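Local coordinates for protein alanine dehydrogenase (Archaeoglobus fulgidus, PDB 1OMO) that catalyses the reversible NAD-dependent oxidative deamination of alanine to pyruvate and ammonium, working as a homodimer, at residues A[207-219]-A[279-291]. Residues are numbered along the deposited sequence; the frame is centred on the assembly and turned at random.
Sequences VEEGTHINAIGAD and RESDEEITIFDST. With NAD (nicotinamide-adenine-dinucleotide), chain D.
H212 meets T286 through the edge of its imidazole: ND1 and T286 OG1 share a 2.9 Å hydrogen bond, in which either may donate, with the hydroxyl near the ring plane. Chi1 of 166° sets CG anti to the backbone N and lays the ring edge between T286 and N214, where NE2 donates to N214 OD1 at 2.7 Å. Histidine suits the place because its two ring nitrogens serve two partners at once; a leucine here would probably leave N214 OD1 without its ring N-H and cost T286 OG1 one of its partners. On the sheet's other face, I213 CB lies 4.1 Å from I287 CG1, and both branched side chains pack tightly against I230 of helix 228-232. Strands 212-215 and 285-289 are parallel neighbours in the Rossmann-fold NAD domain, laddered by bonds such as F288 N to I213 O (2.9 Å, nearly straight at 173°). The loops just beyond their C-terminal ends reach the cofactor, S290 O lying 3.2 Å from N7N, the carboxamide nitrogen of NAD. Looser and solvent-facing is the rim, where E209 OE2 rests 3.8 Å from E283 CG while the like-charged carboxylates stay apart. Buried beside it, G210, at positive phi, donates its backbone N-H to E283 O (N to O 2.8 Å) where a CB would strike D282 O.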
ATOM      1  N   VAL A 207      29.261  26.729  -3.851  1.00 24.60           N
ATOM      2  CA  VAL A 207      28.924  26.495  -2.445  1.00 25.89           C
ATOM      3  C   VAL A 207      30.044  26.829  -1.490  1.00 26.72           C
ATOM      4  O   VAL A 207      31.144  26.279  -1.586  1.00 25.90           O
ATOM      5  CB  VAL A 207      28.486  25.032  -2.181  1.00 25.17           C
ATOM      6  CG1 VAL A 207      28.064  24.873  -0.701  1.00 26.31           C
ATOM      7  CG2 VAL A 207      27.323  24.653  -3.102  1.00 21.30           C
ATOM      8  N   GLU A 208      29.741  27.745  -0.572  1.00 27.05           N
ATOM      9  CA  GLU A 208      30.709  28.178   0.425  1.00 28.87           C
ATOM     10  C   GLU A 208      30.712  27.260   1.639  1.00 28.01           C
ATOM     11  O   GLU A 208      29.738  26.541   1.895  1.00 27.73           O
ATOM     12  CB  GLU A 208      30.398  29.610   0.888  1.00 31.19           C
ATOM     13  CG  GLU A 208      30.046  30.583  -0.263  1.00 33.30           C
ATOM     14  CD  GLU A 208      30.738  31.948  -0.159  1.00 33.56           C
ATOM     15  OE1 GLU A 208      30.207  32.911  -0.737  1.00 36.24           O
ATOM     16  OE2 GLU A 208      31.806  32.069   0.479  1.00 34.38           O
ATOM     17  N   GLU A 209      31.826  27.300   2.364  1.00 26.04           N
ATOM     18  CA  GLU A 209      32.005  26.549   3.579  1.00 24.12           C
ATOM     19  C   GLU A 209      30.869  26.957   4.525  1.00 21.14           C
ATOM     20  O   GLU A 209      30.337  28.063   4.413  1.00 19.20           O
ATOM     21  CB  GLU A 209      33.345  26.922   4.231  1.00 26.09           C
ATOM     22  CG  GLU A 209      34.568  26.616   3.405  1.00 28.74           C
ATOM     23  CD  GLU A 209      35.874  26.761   4.196  1.00 30.75           C
ATOM     24  OE1 GLU A 209      36.926  26.371   3.658  1.00 33.33           O
ATOM     25  OE2 GLU A 209      35.855  27.255   5.344  1.00 31.19           O
ATOM     26  N   GLY A 210      30.505  26.055   5.443  1.00 20.04           N
ATOM     27  CA  GLY A 210      29.458  26.331   6.419  1.00 17.31           C
ATOM     28  C   GLY A 210      28.028  26.308   5.909  1.00 16.76           C
ATOM     29  O   GLY A 210      27.077  26.547   6.672  1.00 16.48           O
ATOM     30  N   THR A 211      27.854  26.036   4.628  1.00 14.38           N
ATOM     31  CA  THR A 211      26.502  26.010   4.094  1.00 16.15           C
ATOM     32  C   THR A 211      25.751  24.731   4.465  1.00 15.61           C
ATOM     33  O   THR A 211      26.317  23.630   4.464  1.00 12.72           O
ATOM     34  CB  THR A 211      26.496  26.096   2.552  1.00 17.99           C
ATOM     35  OG1 THR A 211      27.271  27.225   2.123  1.00 19.26           O
ATOM     36  CG2 THR A 211      25.050  26.227   2.038  1.00 17.54           C
ATOM     37  N   HIS A 212      24.478  24.896   4.812  1.00 16.35           N
ATOM     38  CA  HIS A 212      23.644  23.743   5.059  1.00 17.32           C
ATOM     39  C   HIS A 212      22.676  23.667   3.885  1.00 16.96           C
ATOM     40  O   HIS A 212      21.968  24.620   3.618  1.00 19.06           O
ATOM     41  CB  HIS A 212      22.805  23.854   6.312  1.00 15.10           C
ATOM     42  CG  HIS A 212      21.743  22.825   6.344  1.00 16.29           C
ATOM     43  ND1 HIS A 212      22.032  21.476   6.390  1.00 16.89           N
ATOM     44  CD2 HIS A 212      20.414  22.917   6.104  1.00 15.34           C
ATOM     45  CE1 HIS A 212      20.933  20.784   6.172  1.00 15.64           C
ATOM     46  NE2 HIS A 212      19.934  21.638   5.992  1.00 18.92           N
ATOM     47  N   ILE A 213      22.624  22.529   3.205  1.00 18.40           N
ATOM     48  CA  ILE A 213      21.741  22.388   2.063  1.00 15.95           C
ATOM     49  C   ILE A 213      20.556  21.456   2.327  1.00 16.67           C
ATOM     50  O   ILE A 213      20.723  20.292   2.717  1.00 17.20           O
ATOM     51  CB  ILE A 213      22.494  21.827   0.837  1.00 16.56           C
ATOM     52  CG1 ILE A 213      23.728  22.659   0.538  1.00 16.29           C
ATOM     53  CG2 ILE A 213      21.577  21.836  -0.411  1.00 15.28           C
ATOM     54  CD1 ILE A 213      24.580  22.049  -0.565  1.00 17.22           C
ATOM     55  N   ASN A 214      19.357  21.983   2.155  1.00 14.06           N
ATOM     56  CA  ASN A 214      18.200  21.133   2.284  1.00 15.31           C
ATOM     57  C   ASN A 214      17.999  20.693   0.835  1.00 16.01           C
ATOM     58  O   ASN A 214      17.576  21.504   0.003  1.00 16.83           O
ATOM     59  CB  ASN A 214      16.989  21.919   2.773  1.00 15.35           C
ATOM     60  CG  ASN A 214      16.780  21.808   4.267  1.00 14.52           C
ATOM     61  OD1 ASN A 214      17.491  21.088   4.964  1.00 15.78           O
ATOM     62  ND2 ASN A 214      15.804  22.527   4.764  1.00 13.21           N
ATOM     63  N   ALA A 215      18.378  19.456   0.510  1.00 14.95           N
ATOM     64  CA  ALA A 215      18.215  18.948  -0.866  1.00 14.26           C
ATOM     65  C   ALA A 215      16.867  18.228  -0.903  1.00 16.59           C
ATOM     66  O   ALA A 215      16.773  17.062  -0.491  1.00 15.01           O
ATOM     67  CB  ALA A 215      19.351  17.996  -1.202  1.00 14.47           C
ATOM     68  N   ILE A 216      15.833  18.931  -1.388  1.00 17.28           N
ATOM     69  CA  ILE A 216      14.449  18.420  -1.403  1.00 16.34           C
ATOM     70  C   ILE A 216      13.872  17.890  -2.726  1.00 18.17           C
ATOM     71  O   ILE A 216      13.050  16.969  -2.726  1.00 17.49           O
ATOM     72  CB  ILE A 216      13.401  19.536  -0.915  1.00 15.71           C
ATOM     73  CG1 ILE A 216      13.894  20.289   0.329  1.00 15.95           C
ATOM     74  CG2 ILE A 216      12.053  18.868  -0.502  1.00 16.97           C
ATOM     75  CD1 ILE A 216      14.011  19.397   1.560  1.00 14.30           C
ATOM     76  N   GLY A 217      14.266  18.498  -3.844  1.00 17.44           N
ATOM     77  CA  GLY A 217      13.713  18.136  -5.126  1.00 15.82           C
ATOM     78  C   GLY A 217      13.781  16.703  -5.610  1.00 19.16           C
ATOM     79  O   GLY A 217      12.791  16.191  -6.140  1.00 19.39           O
ATOM     80  N   ALA A 218      14.943  16.074  -5.451  1.00 21.06           N
ATOM     81  CA  ALA A 218      15.169  14.715  -5.904  1.00 23.80           C
ATOM     82  C   ALA A 218      14.432  13.655  -5.092  1.00 27.19           C
ATOM     83  O   ALA A 218      14.661  13.505  -3.892  1.00 28.08           O
ATOM     84  CB  ALA A 218      16.662  14.437  -5.893  1.00 21.57           C
ATOM     85  N   ASP A 219      13.570  12.889  -5.745  1.00 31.03           N
ATOM     86  CA  ASP A 219      12.829  11.855  -5.018  1.00 35.51           C
ATOM     87  C   ASP A 219      12.477  10.625  -5.861  1.00 35.59           C
ATOM     88  O   ASP A 219      11.634   9.821  -5.455  1.00 36.87           O
ATOM     89  CB  ASP A 219      11.526  12.427  -4.514  1.00 39.21           C
ATOM     90  CG  ASP A 219      10.595  12.725  -5.652  1.00 41.28           C
ATOM     91  OD1 ASP A 219      10.238  11.786  -6.399  1.00 45.13           O
ATOM     92  OD2 ASP A 219      10.248  13.892  -5.815  1.00 42.35           O
ATOM     93  N   ARG A 279      25.970  18.594  12.955  1.00 31.99           N
ATOM     94  CA  ARG A 279      27.042  19.467  12.517  1.00 33.63           C
ATOM     95  C   ARG A 279      28.092  19.484  13.635  1.00 35.10           C
ATOM     96  O   ARG A 279      27.731  19.594  14.812  1.00 33.69           O
ATOM     97  CB  ARG A 279      26.471  20.862  12.303  1.00 34.92           C
ATOM     98  CG  ARG A 279      27.477  21.930  11.965  1.00 35.58           C
ATOM     99  CD  ARG A 279      26.785  23.138  11.346  1.00 37.49           C
ATOM    100  NE  ARG A 279      27.702  23.721  10.385  1.00 43.28           N
ATOM    101  CZ  ARG A 279      27.618  23.594   9.067  1.00 42.83           C
ATOM    102  NH1 ARG A 279      28.547  24.156   8.317  1.00 45.43           N
ATOM    103  NH2 ARG A 279      26.601  22.963   8.493  1.00 43.66           N
ATOM    104  N   GLU A 280      29.371  19.343  13.285  1.00 34.95           N
ATOM    105  CA  GLU A 280      30.418  19.385  14.303  1.00 38.44           C
ATOM    106  C   GLU A 280      31.398  20.558  14.163  1.00 37.11           C
ATOM    107  O   GLU A 280      32.100  20.883  15.105  1.00 39.11           O
ATOM    108  CB  GLU A 280      31.199  18.066  14.338  1.00 42.79           C
ATOM    109  CG  GLU A 280      32.112  17.914  15.592  1.00 48.64           C
ATOM    110  CD  GLU A 280      31.343  17.701  16.921  1.00 51.39           C
ATOM    111  OE1 GLU A 280      31.750  18.333  17.930  1.00 53.22           O
ATOM    112  OE2 GLU A 280      30.363  16.900  16.964  1.00 50.74           O
ATOM    113  N   SER A 281      31.459  21.192  12.998  1.00 35.43           N
ATOM    114  CA  SER A 281      32.353  22.336  12.811  1.00 33.73           C
ATOM    115  C   SER A 281      31.636  23.399  12.019  1.00 32.22           C
ATOM    116  O   SER A 281      30.605  23.137  11.429  1.00 32.18           O
ATOM    117  CB  SER A 281      33.630  21.958  12.057  1.00 32.26           C
ATOM    118  OG  SER A 281      33.428  22.022  10.657  1.00 35.83           O
ATOM    119  N   ASP A 282      32.198  24.597  11.991  1.00 30.99           N
ATOM    120  CA  ASP A 282      31.594  25.678  11.261  1.00 29.53           C
ATOM    121  C   ASP A 282      31.930  25.639   9.790  1.00 26.69           C
ATOM    122  O   ASP A 282      31.200  26.164   8.973  1.00 24.90           O
ATOM    123  CB  ASP A 282      32.059  27.007  11.836  1.00 34.13           C
ATOM    124  CG  ASP A 282      31.451  27.290  13.176  1.00 37.37           C
ATOM    125  OD1 ASP A 282      30.261  26.948  13.332  1.00 38.77           O
ATOM    126  OD2 ASP A 282      32.142  27.863  14.056  1.00 39.18           O
ATOM    127  N   GLU A 283      33.054  25.028   9.465  1.00 26.73           N
ATOM    128  CA  GLU A 283      33.535  24.956   8.096  1.00 26.29           C
ATOM    129  C   GLU A 283      32.777  23.975   7.216  1.00 24.58           C
ATOM    130  O   GLU A 283      32.497  24.255   6.055  1.00 22.69           O
ATOM    131  CB  GLU A 283      35.027  24.594   8.108  1.00 26.82           C
ATOM    132  CG  GLU A 283      35.907  25.669   8.770  1.00 31.46           C
ATOM    133  CD  GLU A 283      35.698  25.802  10.301  1.00 33.98           C
ATOM    134  OE1 GLU A 283      35.600  26.957  10.810  1.00 30.55           O
ATOM    135  OE2 GLU A 283      35.645  24.747  10.989  1.00 35.87           O
ATOM    136  N   GLU A 284      32.413  22.834   7.779  1.00 24.54           N
ATOM    137  CA  GLU A 284      31.746  21.814   6.986  1.00 24.75           C
ATOM    138  C   GLU A 284      30.487  22.188   6.237  1.00 22.84           C
ATOM    139  O   GLU A 284      29.734  23.107   6.600  1.00 21.12           O
ATOM    140  CB  GLU A 284      31.482  20.562   7.834  1.00 26.30           C
ATOM    141  CG  GLU A 284      30.577  20.727   9.034  1.00 26.87           C
ATOM    142  CD  GLU A 284      30.446  19.418   9.809  1.00 28.04           C
ATOM    143  OE1 GLU A 284      29.899  19.403  10.930  1.00 27.58           O
ATOM    144  OE2 GLU A 284      30.898  18.390   9.276  1.00 28.02           O
ATOM    145  N   ILE A 285      30.288  21.475   5.140  1.00 22.30           N
ATOM    146  CA  ILE A 285      29.093  21.662   4.336  1.00 21.23           C
ATOM    147  C   ILE A 285      28.173  20.526   4.732  1.00 20.43           C
ATOM    148  O   ILE A 285      28.577  19.376   4.645  1.00 18.94           O
ATOM    149  CB  ILE A 285      29.382  21.524   2.825  1.00 21.18           C
ATOM    150  CG1 ILE A 285      30.253  22.705   2.387  1.00 22.07           C
ATOM    151  CG2 ILE A 285      28.019  21.419   2.052  1.00 15.36           C
ATOM    152  CD1 ILE A 285      30.658  22.722   0.892  1.00 23.49           C
ATOM    153  N   THR A 286      26.963  20.837   5.190  1.00 21.39           N
ATOM    154  CA  THR A 286      26.024  19.774   5.560  1.00 19.85           C
ATOM    155  C   THR A 286      24.917  19.656   4.526  1.00 19.72           C
ATOM    156  O   THR A 286      24.563  20.640   3.856  1.00 20.00           O
ATOM    157  CB  THR A 286      25.393  19.997   6.993  1.00 20.66           C
ATOM    158  OG1 THR A 286      24.890  21.338   7.103  1.00 23.29           O
ATOM    159  CG2 THR A 286      26.417  19.715   8.096  1.00 18.46           C
ATOM    160  N   ILE A 287      24.402  18.434   4.383  1.00 17.27           N
ATOM    161  CA  ILE A 287      23.326  18.166   3.463  1.00 13.64           C
ATOM    162  C   ILE A 287      22.249  17.280   4.080  1.00 14.27           C
ATOM    163  O   ILE A 287      22.539  16.261   4.668  1.00 11.23           O
ATOM    164  CB  ILE A 287      23.784  17.429   2.162  1.00 12.63           C
ATOM    165  CG1 ILE A 287      24.642  18.317   1.266  1.00 14.13           C
ATOM    166  CG2 ILE A 287      22.516  17.031   1.354  1.00 15.09           C
ATOM    167  CD1 ILE A 287      25.251  17.556   0.060  1.00 14.92           C
ATOM    168  N   PHE A 288      20.998  17.706   3.941  1.00 15.92           N
ATOM    169  CA  PHE A 288      19.882  16.897   4.369  1.00 15.79           C
ATOM    170  C   PHE A 288      19.207  16.421   3.048  1.00 17.08           C
ATOM    171  O   PHE A 288      18.643  17.217   2.303  1.00 15.63           O
ATOM    172  CB  PHE A 288      18.866  17.693   5.199  1.00 14.34           C
ATOM    173  CG  PHE A 288      17.564  16.948   5.427  1.00 16.29           C
ATOM    174  CD1 PHE A 288      16.344  17.510   5.072  1.00 14.34           C
ATOM    175  CD2 PHE A 288      17.566  15.688   6.012  1.00 15.29           C
ATOM    176  CE1 PHE A 288      15.144  16.826   5.302  1.00 16.14           C
ATOM    177  CE2 PHE A 288      16.382  15.007   6.246  1.00 15.82           C
ATOM    178  CZ  PHE A 288      15.160  15.572   5.895  1.00 14.31           C
ATOM    179  N   ASP A 289      19.306  15.122   2.784  1.00 17.92           N
ATOM    180  CA  ASP A 289      18.720  14.462   1.625  1.00 17.52           C
ATOM    181  C   ASP A 289      17.310  13.978   2.012  1.00 17.29           C
ATOM    182  O   ASP A 289      17.146  12.954   2.684  1.00 17.20           O
ATOM    183  CB  ASP A 289      19.572  13.260   1.229  1.00 16.94           C
ATOM    184  CG  ASP A 289      19.310  12.814  -0.183  1.00 19.61           C
ATOM    185  OD1 ASP A 289      20.082  11.989  -0.689  1.00 23.05           O
ATOM    186  OD2 ASP A 289      18.335  13.294  -0.803  1.00 20.23           O
ATOM    187  N   SER A 290      16.305  14.719   1.564  1.00 16.12           N
ATOM    188  CA  SER A 290      14.935  14.418   1.884  1.00 16.64           C
ATOM    189  C   SER A 290      14.193  13.627   0.801  1.00 17.34           C
ATOM    190  O   SER A 290      14.232  13.969  -0.380  1.00 17.85           O
ATOM    191  CB  SER A 290      14.239  15.743   2.196  1.00 13.43           C
ATOM    192  OG  SER A 290      12.856  15.629   2.362  1.00 14.35           O
ATOM    193  N   THR A 291      13.544  12.544   1.207  1.00 16.44           N
ATOM    194  CA  THR A 291      12.778  11.753   0.255  1.00 19.51           C
ATOM    195  C   THR A 291      11.293  11.656   0.586  1.00 19.03           C
ATOM    196  O   THR A 291      10.508  11.310  -0.291  1.00 21.73           O
ATOM    197  CB  THR A 291      13.321  10.291   0.098  1.00 19.06           C
ATOM    198  OG1 THR A 291      13.185   9.571   1.333  1.00 23.94           O
ATOM    199  CG2 THR A 291      14.794  10.298  -0.307  1.00 21.20           C
TER
HETATM  200  PA  NAD D 400       6.569  22.788  -8.665  1.00 42.62           P
HETATM  201  O1A NAD D 400       6.509  22.357 -10.083  1.00 41.84           O
HETATM  202  O2A NAD D 400       5.474  23.720  -8.127  1.00 43.02           O
HETATM  203  O5B NAD D 400       7.980  23.446  -8.113  1.00 39.47           O
HETATM  204  C5B NAD D 400       9.277  23.243  -8.815  1.00 35.24           C
HETATM  205  C4B NAD D 400       9.780  24.648  -9.237  1.00 32.55           C
HETATM  206  O4B NAD D 400      11.098  24.349  -9.876  1.00 28.95           O
HETATM  207  C3B NAD D 400       8.984  25.397 -10.408  1.00 31.27           C
HETATM  208  O3B NAD D 400       8.575  26.758  -9.983  1.00 28.82           O
HETATM  209  C2B NAD D 400       9.936  25.400 -11.628  1.00 28.97           C
HETATM  210  O2B NAD D 400       9.820  26.394 -12.581  1.00 27.63           O
HETATM  211  C1B NAD D 400      11.313  25.286 -10.905  1.00 29.36           C
HETATM  212  N9A NAD D 400      12.332  24.660 -11.695  1.00 28.41           N
HETATM  213  C8A NAD D 400      12.303  23.586 -12.562  1.00 30.16           C
HETATM  214  N7A NAD D 400      13.477  23.303 -13.086  1.00 31.29           N
HETATM  215  C5A NAD D 400      14.355  24.171 -12.602  1.00 26.49           C
HETATM  216  C6A NAD D 400      15.794  24.334 -12.813  1.00 26.41           C
HETATM  217  N6A NAD D 400      16.465  23.562 -13.629  1.00 24.99           N
HETATM  218  N1A NAD D 400      16.370  25.371 -12.100  1.00 24.17           N
HETATM  219  C2A NAD D 400      15.691  26.190 -11.262  1.00 27.02           C
HETATM  220  N3A NAD D 400      14.302  26.073 -11.032  1.00 25.01           N
HETATM  221  C4A NAD D 400      13.682  25.037 -11.712  1.00 27.03           C
HETATM  222  O3  NAD D 400       6.727  21.600  -7.509  1.00 35.43           O
HETATM  223  PN  NAD D 400       6.776  21.563  -5.811  1.00 38.15           P
HETATM  224  O1N NAD D 400       6.887  22.986  -5.330  1.00 40.39           O
HETATM  225  O2N NAD D 400       5.697  20.621  -5.316  1.00 37.75           O
HETATM  226  O5D NAD D 400       8.288  20.832  -5.664  1.00 39.15           O
HETATM  227  C5D NAD D 400       8.384  19.652  -6.700  1.00 41.45           C
HETATM  228  C4D NAD D 400       9.610  18.821  -6.503  1.00 44.01           C
HETATM  229  O4D NAD D 400       9.603  18.344  -5.044  1.00 45.94           O
HETATM  230  C3D NAD D 400       9.667  17.504  -7.338  1.00 43.52           C
HETATM  231  O3D NAD D 400      11.018  17.050  -7.547  1.00 42.92           O
HETATM  232  C2D NAD D 400       8.848  16.574  -6.438  1.00 42.97           C
HETATM  233  O2D NAD D 400       8.785  15.254  -6.869  1.00 41.14           O
HETATM  234  C1D NAD D 400       9.537  16.861  -5.021  1.00 44.29           C
HETATM  235  N1N NAD D 400       8.782  16.626  -3.741  1.00 44.63           N
HETATM  236  C2N NAD D 400       9.554  15.838  -2.781  1.00 44.12           C
HETATM  237  C3N NAD D 400       8.949  15.760  -1.474  1.00 44.92           C
HETATM  238  C7N NAD D 400       9.818  14.861  -0.406  1.00 45.93           C
HETATM  239  O7N NAD D 400       9.206  14.341   0.570  1.00 46.39           O
HETATM  240  N7N NAD D 400      11.168  14.735  -0.617  1.00 46.40           N
HETATM  241  C4N NAD D 400       7.739  16.367  -1.063  1.00 43.63           C
HETATM  242  C5N NAD D 400       7.084  17.122  -2.119  1.00 43.73           C
HETATM  243  C6N NAD D 400       7.597  17.249  -3.420  1.00 44.10           C
HETATM  244  O   HOH W   1      16.368  14.885  -2.052  1.00  8.80           O